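PDB 2J1L: Rho-related gtp-binding protein RHOD from Homo sapiens, which binds guanine nucleotides as a small G protein of the Rho branch of the Ras family, modelled here with guanosine-5'-diphosphate and magnesium. Local coordinates for residues D114-N119 with T148-D153; V168-G173 with Y185-A190; S107-C112 with H134-V139. All blocks are in the same frame, centred on the assembly; numbering follows the deposited sequence.

Contact 1 (D114-N119 with T148-D153); sequences DVTSPN and TDLRKD. With GDP (guanosine-5'-diphosphate), chain B.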
loop_
_atom_site.group_PDB
_atom_site.type_symbol
_atom_site.label_atom_id
_atom_site.label_comp_id
_atom_site.label_asym_id
_atom_site.label_seq_id
_atom_site.Cartn_x
_atom_site.Cartn_y
_atom_site.Cartn_z
ATOM N N ASP A 114 2.149 -4.461 6.816
ATOM C CA ASP A 114 2.118 -3.915 8.177
ATOM C C ASP A 114 3.570 -3.750 8.623
ATOM O O ASP A 114 4.333 -4.731 8.594
ATOM C CB ASP A 114 1.357 -4.917 9.056
ATOM C CG ASP A 114 1.251 -4.507 10.509
ATOM O OD1 ASP A 114 2.042 -3.650 10.959
ATOM O OD2 ASP A 114 0.372 -5.078 11.221
ATOM N N VAL A 115 3.980 -2.542 9.013
ATOM C CA VAL A 115 5.377 -2.354 9.445
ATOM C C VAL A 115 5.767 -3.127 10.720
ATOM O O VAL A 115 6.962 -3.346 10.960
ATOM C CB VAL A 115 5.797 -0.858 9.594
ATOM C CG1 VAL A 115 5.840 -0.183 8.237
ATOM C CG2 VAL A 115 4.904 -0.109 10.562
ATOM N N THR A 116 4.786 -3.554 11.525
ATOM C CA THR A 116 5.073 -4.378 12.721
ATOM C C THR A 116 4.880 -5.896 12.512
ATOM O O THR A 116 4.963 -6.676 13.473
ATOM C CB THR A 116 4.252 -3.910 13.947
ATOM O OG1 THR A 116 2.844 -4.037 13.683
ATOM C CG2 THR A 116 4.595 -2.465 14.273
ATOM N N SER A 117 4.641 -6.297 11.256
ATOM C CA SER A 117 4.566 -7.714 10.841
ATOM C C SER A 117 5.644 -8.016 9.793
ATOM O O SER A 117 5.407 -7.882 8.588
ATOM C CB SER A 117 3.184 -8.025 10.257
ATOM O OG SER A 117 3.102 -9.359 9.795
ATOM N N PRO A 118 6.841 -8.402 10.242
ATOM C CA PRO A 118 7.856 -8.829 9.294
ATOM C C PRO A 118 7.402 -9.883 8.269
ATOM O O PRO A 118 7.940 -9.912 7.161
ATOM C CB PRO A 118 8.964 -9.363 10.199
ATOM C CG PRO A 118 8.832 -8.534 11.433
ATOM C CD PRO A 118 7.355 -8.402 11.621
ATOM N N ASN A 119 6.431 -10.731 8.602
ATOM C CA ASN A 119 5.923 -11.673 7.596
ATOM C C ASN A 119 5.293 -11.000 6.384
ATOM O O ASN A 119 5.592 -11.377 5.232
ATOM C CB ASN A 119 4.915 -12.644 8.173
ATOM C CG ASN A 119 5.464 -14.018 8.256
ATOM O OD1 ASN A 119 5.889 -14.597 7.242
ATOM N ND2 ASN A 119 5.503 -14.561 9.469
ATOM N N THR A 148 2.085 2.647 10.620
ATOM C CA THR A 148 3.355 3.234 11.090
ATOM C C THR A 148 3.284 3.750 12.539
ATOM O O THR A 148 4.313 3.959 13.196
ATOM C CB THR A 148 3.816 4.384 10.187
ATOM O OG1 THR A 148 2.794 5.394 10.132
ATOM C CG2 THR A 148 4.111 3.877 8.761
ATOM N N ASP A 149 2.072 3.941 13.043
ATOM C CA ASP A 149 1.886 4.343 14.431
ATOM C C ASP A 149 2.395 3.285 15.419
ATOM O O ASP A 149 2.781 3.615 16.555
ATOM C CB ASP A 149 0.415 4.662 14.703
ATOM C CG ASP A 149 -0.503 3.512 14.365
ATOM O OD1 ASP A 149 -0.620 3.168 13.156
ATOM O OD2 ASP A 149 -1.113 2.959 15.301
ATOM N N LEU A 150 2.421 2.027 14.981
ATOM C CA LEU A 150 2.777 0.909 15.865
ATOM C C LEU A 150 4.282 0.711 16.131
ATOM O O LEU A 150 4.647 -0.099 16.980
ATOM C CB LEU A 150 2.152 -0.393 15.339
ATOM C CG LEU A 150 0.617 -0.442 15.426
ATOM C CD1 LEU A 150 0.093 -1.835 15.045
ATOM C CD2 LEU A 150 0.152 -0.037 16.813
ATOM N N ARG A 151 5.145 1.441 15.422
ATOM C CA ARG A 151 6.567 1.522 15.783
ATOM C C ARG A 151 6.740 2.142 17.162
ATOM O O ARG A 151 7.591 1.707 17.939
ATOM C CB ARG A 151 7.346 2.382 14.801
ATOM C CG ARG A 151 7.363 1.867 13.395
ATOM C CD ARG A 151 8.457 2.549 12.591
ATOM N NE ARG A 151 8.503 2.008 11.234
ATOM C CZ ARG A 151 8.268 2.687 10.116
ATOM N NH1 ARG A 151 8.351 2.063 8.955
ATOM N NH2 ARG A 151 7.955 3.973 10.129
ATOM N N LYS A 152 5.951 3.174 17.457
ATOM C CA LYS A 152 5.952 3.763 18.794
ATOM C C LYS A 152 5.523 2.730 19.868
ATOM O O LYS A 152 5.923 2.854 21.026
ATOM C CB LYS A 152 5.080 5.027 18.849
ATOM C CG LYS A 152 5.733 6.265 18.241
ATOM N N ASP A 153 4.746 1.706 19.480
ATOM C CA ASP A 153 4.256 0.668 20.422
ATOM C C ASP A 153 5.410 -0.167 20.985
ATOM O O ASP A 153 5.989 -0.989 20.264
ATOM C CB ASP A 153 3.239 -0.261 19.727
ATOM C CG ASP A 153 2.390 -1.061 20.710
ATOM O OD1 ASP A 153 1.151 -1.061 20.532
ATOM O OD2 ASP A 153 2.952 -1.691 21.638
HETATM P PB GDP B . -6.837 -5.909 5.871
HETATM O O1B GDP B . -7.920 -5.065 5.276
HETATM O O2B GDP B . -5.586 -5.889 5.050
HETATM O O3B GDP B . -7.337 -7.326 6.005
HETATM O O3A GDP B . -6.472 -5.297 7.298
HETATM P PA GDP B . -7.599 -4.401 8.049
HETATM O O1A GDP B . -7.803 -3.045 7.415
HETATM O O2A GDP B . -8.907 -5.149 8.012
HETATM O "O5'" GDP B . -6.990 -4.216 9.536
HETATM C "C5'" GDP B . -6.447 -5.313 10.256
HETATM C "C4'" GDP B . -6.220 -4.938 11.710
HETATM O "O4'" GDP B . -5.240 -3.898 11.886
HETATM C "C3'" GDP B . -7.504 -4.376 12.321
HETATM O "O3'" GDP B . -7.508 -4.571 13.748
HETATM C "C2'" GDP B . -7.394 -2.903 12.087
HETATM O "O2'" GDP B . -8.148 -2.137 13.011
HETATM C "C1'" GDP B . -5.927 -2.713 12.351
HETATM N N9 GDP B . -5.428 -1.520 11.666
HETATM C C8 GDP B . -5.658 -1.114 10.402
HETATM N N7 GDP B . -4.960 0.031 10.146
HETATM C C5 GDP B . -4.288 0.354 11.260
HETATM C C6 GDP B . -3.375 1.421 11.664
HETATM O O6 GDP B . -3.046 2.352 10.871
HETATM N N1 GDP B . -2.910 1.360 12.915
HETATM C C2 GDP B . -3.244 0.385 13.787
HETATM N N2 GDP B . -2.725 0.415 15.036
HETATM N N3 GDP B . -4.074 -0.630 13.488
HETATM C C4 GDP B . -4.602 -0.675 12.254
#
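Val115 and Thr116 meet Thr148, Leu150 and Arg151 beside the guanine base site of a Ras-type G domain. Thr148 and Asp149 belong to the loop after strand 141-146. With Lys147 they form the KxD part of the family's N/TKxD base-recognition motif, with Cys146 in first position. The other partner is the type I turn from Asp114 to Ser117, which leads into helix 118-135. Val115 lays CG2 against the backbone of Thr148, 3.7 Å from its CA. The same methyl lies over one face of the Arg151 guanidinium, and CG1 comes 3.4 Å from Arg151 NH1. The two side chains cross at about a right angle. NH1 takes its polar partners elsewhere, from Glu187 and the carbonyl of Val168. Thr116 sends its methyl across to Leu150, with CG2 3.4 Å from Leu150 CB. Its hydroxyl turns back to its own turn, because OG1 sits between the backbone N and the carbonyl carbon (chi1 61°). There OG1 donates to Asp114 OD1 at 2.9 Å. The Thr116 N reaches the same oxygen at 2.8 Å, closing an Asx turn, and both donors come from one face of the carboxylate. Asp114 OD2 forms a salt bridge with Lys147, which ties the turn to the motif. On the ligand side Asp149 holds the base edge with two oxygens: GDP N1 donates to OD1 at 2.9 Å and GDP N2 to OD2 at 3.0 Å. Leu150 CD2 lies 3.4 Å from GDP N2. The segments meet by van der Waals packing of methyls on the Thr148 backbone, the Arg151 guanidinium and Leu150 CB. The polar groups named here bond within the turn, to the base or beyond both segments. The paired N-H groups of guanine match the carboxylate, consistent with selection of this base.

Contact 2 (V168-G173 with Y185-A190); sequences VTYHRG and YLECSA. With GDP (guanosine-5'-diphosphate), chain B.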
loop_
_atom_site.group_PDB
_atom_site.type_symbol
_atom_site.label_atom_id
_atom_site.label_comp_id
_atom_site.label_asym_id
_atom_site.label_seq_id
_atom_site.Cartn_x
_atom_site.Cartn_y
_atom_site.Cartn_z
ATOM N N VAL A 168 9.961 -2.849 10.705
ATOM C CA VAL A 168 10.505 -2.465 9.405
ATOM C C VAL A 168 10.710 -0.957 9.429
ATOM O O VAL A 168 9.781 -0.229 9.717
ATOM C CB VAL A 168 9.543 -2.893 8.257
ATOM C CG1 VAL A 168 10.169 -2.626 6.871
ATOM C CG2 VAL A 168 9.151 -4.372 8.410
ATOM N N THR A 169 11.931 -0.490 9.186
ATOM C CA THR A 169 12.189 0.956 9.156
ATOM C C THR A 169 11.946 1.519 7.754
ATOM O O THR A 169 11.873 0.768 6.781
ATOM C CB THR A 169 13.619 1.294 9.584
ATOM O OG1 THR A 169 14.531 0.563 8.764
ATOM C CG2 THR A 169 13.844 0.939 11.053
ATOM N N TYR A 170 11.799 2.839 7.668
ATOM C CA TYR A 170 11.663 3.519 6.381
ATOM C C TYR A 170 12.739 3.052 5.397
ATOM O O TYR A 170 12.430 2.573 4.302
ATOM C CB TYR A 170 11.749 5.034 6.569
ATOM C CG TYR A 170 11.411 5.828 5.329
ATOM C CD1 TYR A 170 12.368 6.062 4.342
ATOM C CD2 TYR A 170 10.132 6.355 5.146
ATOM C CE1 TYR A 170 12.057 6.797 3.199
ATOM C CE2 TYR A 170 9.811 7.090 4.013
ATOM C CZ TYR A 170 10.779 7.307 3.042
ATOM O OH TYR A 170 10.460 8.026 1.915
ATOM N N HIS A 171 14.001 3.183 5.800
ATOM C CA HIS A 171 15.124 2.890 4.911
ATOM C C HIS A 171 14.978 1.490 4.325
ATOM O O HIS A 171 15.144 1.281 3.119
ATOM C CB HIS A 171 16.453 3.031 5.658
ATOM C CG HIS A 171 17.651 2.600 4.865
ATOM N ND1 HIS A 171 18.117 3.303 3.773
ATOM C CD2 HIS A 171 18.496 1.548 5.022
ATOM C CE1 HIS A 171 19.194 2.703 3.291
ATOM N NE2 HIS A 171 19.443 1.635 4.029
ATOM N N ARG A 172 14.643 0.540 5.187
ATOM C CA ARG A 172 14.492 -0.845 4.777
ATOM C C ARG A 172 13.287 -1.033 3.838
ATOM O O ARG A 172 13.373 -1.768 2.854
ATOM C CB ARG A 172 14.403 -1.734 6.025
ATOM C CG ARG A 172 13.883 -3.131 5.769
ATOM C CD ARG A 172 14.469 -4.159 6.723
ATOM N NE ARG A 172 15.835 -4.510 6.366
ATOM C CZ ARG A 172 16.206 -5.179 5.269
ATOM N NH1 ARG A 172 17.499 -5.446 5.086
ATOM N NH2 ARG A 172 15.317 -5.581 4.351
ATOM N N GLY A 173 12.178 -0.360 4.141
ATOM C CA GLY A 173 11.021 -0.299 3.241
ATOM C C GLY A 173 11.395 0.203 1.854
ATOM O O GLY A 173 10.890 -0.290 0.849
ATOM N N TYR A 185 8.088 4.166 -2.509
ATOM C CA TYR A 185 7.729 3.611 -1.226
ATOM C C TYR A 185 7.164 4.715 -0.361
ATOM O O TYR A 185 7.742 5.789 -0.243
ATOM C CB TYR A 185 8.924 2.979 -0.536
ATOM C CG TYR A 185 8.641 2.630 0.905
ATOM C CD1 TYR A 185 7.987 1.464 1.240
ATOM C CD2 TYR A 185 9.002 3.492 1.935
ATOM C CE1 TYR A 185 7.697 1.170 2.561
ATOM C CE2 TYR A 185 8.721 3.194 3.251
ATOM C CZ TYR A 185 8.072 2.050 3.550
ATOM O OH TYR A 185 7.808 1.767 4.850
ATOM N N LEU A 186 6.020 4.434 0.249
ATOM C CA LEU A 186 5.332 5.386 1.087
ATOM C C LEU A 186 4.860 4.693 2.336
ATOM O O LEU A 186 4.749 3.476 2.386
ATOM C CB LEU A 186 4.140 5.946 0.344
ATOM C CG LEU A 186 4.453 6.646 -0.985
ATOM C CD1 LEU A 186 3.267 6.535 -1.972
ATOM C CD2 LEU A 186 4.850 8.096 -0.710
ATOM N N GLU A 187 4.574 5.493 3.342
ATOM C CA GLU A 187 4.127 5.010 4.640
ATOM C C GLU A 187 2.986 5.853 5.141
ATOM O O GLU A 187 2.923 7.068 4.869
ATOM C CB GLU A 187 5.228 5.174 5.650
ATOM C CG GLU A 187 6.340 4.237 5.467
ATOM C CD GLU A 187 7.383 4.406 6.552
ATOM O OE1 GLU A 187 7.348 5.424 7.276
ATOM O OE2 GLU A 187 8.232 3.504 6.678
ATOM N N CYS A 188 2.128 5.226 5.934
ATOM C CA CYS A 188 0.986 5.910 6.497
ATOM C C CYS A 188 0.489 5.170 7.714
ATOM O O CYS A 188 0.852 4.017 7.942
ATOM C CB CYS A 188 -0.120 5.948 5.468
ATOM S SG CYS A 188 -0.566 4.295 4.956
ATOM N N SER A 189 -0.333 5.863 8.489
ATOM C CA SER A 189 -1.096 5.264 9.559
ATOM C C SER A 189 -2.550 5.621 9.324
ATOM O O SER A 189 -2.905 6.796 9.356
ATOM C CB SER A 189 -0.647 5.806 10.921
ATOM O OG SER A 189 -1.482 5.309 11.965
ATOM N N ALA A 190 -3.388 4.625 9.069
ATOM C CA ALA A 190 -4.809 4.873 8.921
ATOM C C ALA A 190 -5.400 5.288 10.266
ATOM O O ALA A 190 -6.355 6.058 10.326
ATOM C CB ALA A 190 -5.499 3.647 8.383
HETATM P PB GDP B . -6.837 -5.909 5.871
HETATM O O1B GDP B . -7.920 -5.065 5.276
HETATM O O2B GDP B . -5.586 -5.889 5.050
HETATM O O3B GDP B . -7.337 -7.326 6.005
HETATM O O3A GDP B . -6.472 -5.297 7.298
HETATM P PA GDP B . -7.599 -4.401 8.049
HETATM O O1A GDP B . -7.803 -3.045 7.415
HETATM O O2A GDP B . -8.907 -5.149 8.012
HETATM O "O5'" GDP B . -6.990 -4.216 9.536
HETATM C "C5'" GDP B . -6.447 -5.313 10.256
HETATM C "C4'" GDP B . -6.220 -4.938 11.710
HETATM O "O4'" GDP B . -5.240 -3.898 11.886
HETATM C "C3'" GDP B . -7.504 -4.376 12.321
HETATM O "O3'" GDP B . -7.508 -4.571 13.748
HETATM C "C2'" GDP B . -7.394 -2.903 12.087
HETATM O "O2'" GDP B . -8.148 -2.137 13.011
HETATM C "C1'" GDP B . -5.927 -2.713 12.351
HETATM N N9 GDP B . -5.428 -1.520 11.666
HETATM C C8 GDP B . -5.658 -1.114 10.402
HETATM N N7 GDP B . -4.960 0.031 10.146
HETATM C C5 GDP B . -4.288 0.354 11.260
HETATM C C6 GDP B . -3.375 1.421 11.664
HETATM O O6 GDP B . -3.046 2.352 10.871
HETATM N N1 GDP B . -2.910 1.360 12.915
HETATM C C2 GDP B . -3.244 0.385 13.787
HETATM N N2 GDP B . -2.725 0.415 15.036
HETATM N N3 GDP B . -4.074 -0.630 13.488
HETATM C C4 GDP B . -4.602 -0.675 12.254
#
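An edge-to-face pair of tyrosines, Tyr170 and Tyr185, joins the first turn of helix 170-179 to the edge strand 184-187. The ring planes stand at 84°, with centroids 5.4 Å apart. Tyr185 points its edge at the face of Tyr170, and its CE2 lies toward the rim of that ring, 3.9 Å from Tyr170 CD2. The face of Tyr185 is used as well. Gly173 rests on it in a CH-pi contact, its CA 3.9 Å from the ring centroid. With only hydrogens on that CA, the helix backbone can lie close over the ring. With CG anti to the backbone N (chi1 169°), the Tyr185 ring runs forward beside its own strand, which puts the hydroxyl at Glu187 and one face under Gly173. Its hydroxyl donates to Glu187 OE2 at 2.6 Å, using the anti lone pair of the carboxylate. Glu187 also touches the helix: OE1 lies at the edge of the Tyr170 ring, 3.6 Å from CD2. Its charge has a partner in Arg151, which forms a salt bridge with OE2. Farther along the same segment, the Ser189-Ala190 pair brings the Ala190 N to 2.9 Å from GDP O6. Strand 141-146 lies on the inner side of this edge strand, where Tyr185 touches Val143, while Leu186 reaches helix 196-209.

Contact 3 (S107-C112 with H134-V139); sequences SVLLLC and HFCKKV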
loop_
_atom_site.group_PDB
_atom_site.type_symbol
_atom_site.label_atom_id
_atom_site.label_comp_id
_atom_site.label_asym_id
_atom_site.label_seq_id
_atom_site.Cartn_x
_atom_site.Cartn_y
_atom_site.Cartn_z
ATOM N N SER A 107 -3.742 2.569 -14.501
ATOM C CA SER A 107 -3.690 1.698 -13.333
ATOM C C SER A 107 -2.435 1.820 -12.504
ATOM O O SER A 107 -1.426 2.351 -12.948
ATOM C CB SER A 107 -3.840 0.245 -13.770
ATOM O OG SER A 107 -5.183 -0.003 -14.125
ATOM N N VAL A 108 -2.532 1.300 -11.283
ATOM C CA VAL A 108 -1.425 1.263 -10.333
ATOM C C VAL A 108 -1.762 0.314 -9.199
ATOM O O VAL A 108 -2.922 0.190 -8.785
ATOM C CB VAL A 108 -1.081 2.667 -9.771
ATOM C CG1 VAL A 108 -2.269 3.278 -9.043
ATOM C CG2 VAL A 108 0.148 2.600 -8.850
ATOM N N LEU A 109 -0.735 -0.378 -8.726
ATOM C CA LEU A 109 -0.857 -1.406 -7.699
ATOM C C LEU A 109 -0.175 -0.908 -6.459
ATOM O O LEU A 109 0.967 -0.421 -6.540
ATOM C CB LEU A 109 -0.132 -2.662 -8.133
ATOM C CG LEU A 109 -0.861 -3.630 -9.051
ATOM C CD1 LEU A 109 0.155 -4.629 -9.513
ATOM C CD2 LEU A 109 -2.026 -4.324 -8.336
ATOM N N LEU A 110 -0.863 -1.020 -5.326
ATOM C CA LEU A 110 -0.290 -0.709 -4.040
ATOM C C LEU A 110 -0.088 -2.022 -3.337
ATOM O O LEU A 110 -1.049 -2.658 -2.914
ATOM C CB LEU A 110 -1.213 0.179 -3.219
ATOM C CG LEU A 110 -1.637 1.529 -3.836
ATOM C CD1 LEU A 110 -2.526 2.314 -2.841
ATOM C CD2 LEU A 110 -0.419 2.359 -4.240
ATOM N N LEU A 111 1.170 -2.449 -3.258
ATOM C CA LEU A 111 1.568 -3.608 -2.480
ATOM C C LEU A 111 1.768 -3.180 -1.028
ATOM O O LEU A 111 2.745 -2.524 -0.715
ATOM C CB LEU A 111 2.872 -4.189 -3.019
ATOM C CG LEU A 111 2.863 -4.772 -4.428
ATOM C CD1 LEU A 111 3.980 -5.846 -4.561
ATOM C CD2 LEU A 111 1.497 -5.369 -4.809
ATOM N N CYS A 112 0.851 -3.593 -0.160
ATOM C CA CYS A 112 0.786 -3.139 1.232
ATOM C C CYS A 112 1.371 -4.131 2.230
ATOM O O CYS A 112 1.219 -5.338 2.087
ATOM C CB CYS A 112 -0.676 -2.925 1.620
ATOM S SG CYS A 112 -1.475 -1.633 0.655
ATOM N N HIS A 134 4.286 -11.546 -13.033
ATOM C CA HIS A 134 3.757 -12.514 -13.993
ATOM C C HIS A 134 2.537 -11.955 -14.757
ATOM O O HIS A 134 2.604 -11.742 -15.969
ATOM C CB HIS A 134 3.397 -13.820 -13.277
ATOM C CG HIS A 134 2.851 -14.870 -14.187
ATOM N ND1 HIS A 134 3.657 -15.760 -14.865
ATOM C CD2 HIS A 134 1.579 -15.161 -14.551
ATOM C CE1 HIS A 134 2.906 -16.562 -15.600
ATOM N NE2 HIS A 134 1.642 -16.218 -15.428
ATOM N N PHE A 135 1.446 -11.700 -14.035
ATOM C CA PHE A 135 0.192 -11.207 -14.627
ATOM C C PHE A 135 0.302 -9.832 -15.316
ATOM O O PHE A 135 0.124 -9.730 -16.541
ATOM C CB PHE A 135 -0.902 -11.135 -13.548
ATOM N N CYS A 136 0.630 -8.801 -14.532
ATOM C CA CYS A 136 0.438 -7.389 -14.926
ATOM C C CYS A 136 1.485 -6.698 -15.803
ATOM O O CYS A 136 1.240 -5.567 -16.255
ATOM C CB CYS A 136 0.288 -6.534 -13.677
ATOM S SG CYS A 136 -0.846 -7.242 -12.453
ATOM N N LYS A 137 2.634 -7.343 -16.037
ATOM C CA LYS A 137 3.681 -6.794 -16.920
ATOM C C LYS A 137 3.977 -5.325 -16.568
ATOM O O LYS A 137 4.549 -5.033 -15.511
ATOM N N LYS A 138 3.541 -4.412 -17.436
ATOM C CA LYS A 138 3.844 -2.989 -17.284
ATOM C C LYS A 138 2.813 -2.168 -16.502
ATOM O O LYS A 138 2.306 -1.173 -17.016
ATOM N N VAL A 139 2.511 -2.569 -15.269
ATOM C CA VAL A 139 1.585 -1.814 -14.415
ATOM C C VAL A 139 2.311 -1.335 -13.162
ATOM O O VAL A 139 2.889 -2.143 -12.460
ATOM C CB VAL A 139 0.377 -2.654 -13.987
ATOM C CG1 VAL A 139 -0.479 -1.865 -13.026
ATOM C CG2 VAL A 139 -0.443 -3.056 -15.192
#
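Leu109 overlaps Cys136 and Val139 where the chain leaves helix 118-135. Its CD1 methyl lies 4.1 Å from Cys136 SG, and its CG is 4.4 Å from Val139 CG1. That valine methyl does most of the touching from its own side. It also comes 4.0 Å from Ser107 CB and 4.2 Å from the backbone N of Val108. With CG1 anti to the backbone N (chi1 175°), Val139 points this methyl at the strand, between Ser107 CB and Leu109 CG. The contact joins the strand to the end of the crossover in a beta-alpha-beta unit: strand 106-114, helix 118-135 and strand 141-146. Lys137, with positive phi, turns the chain out of the helix, and Val139 then brings it back beside Val108. Just beyond, backbone bonds from Leu109 to Pro140 and Ile142 begin the pairing of the two strands. Leu109 also packs on Val132 of the helix and on Val38 of strand 34-41. The Ser107 hydroxyl has a weak bond to the carbonyl of Asp105, while its CB faces the valine. Side chains thus meet through aliphatic carbons and the Cys136 sulfur, and the directional bonding is left to the paired strand backbones.

How the contacts relate
From the N terminus, residues 107-112 open contact 3 on a central strand, and 114-119 open contact 1 at that strand's last residue and the turn after it. Contact 3 closes at 134-139 and contact 1 at 148-153, after the next strand. These two loops cross, with centres about 24 Å apart. Contact 2 follows in series, enclosing the rest of helix 170-179, whose first turn is in its first segment. Asp149-Ser189 and Arg151-Glu187 join it to contact 1. Contact 1 joins two loops beside the GDP base; contact 2 packs that helix on edge strand 184-187, whose following loop also reaches the base; contact 3 joins the start of strand 106-114 to the connection into strand 141-146, far from GDP.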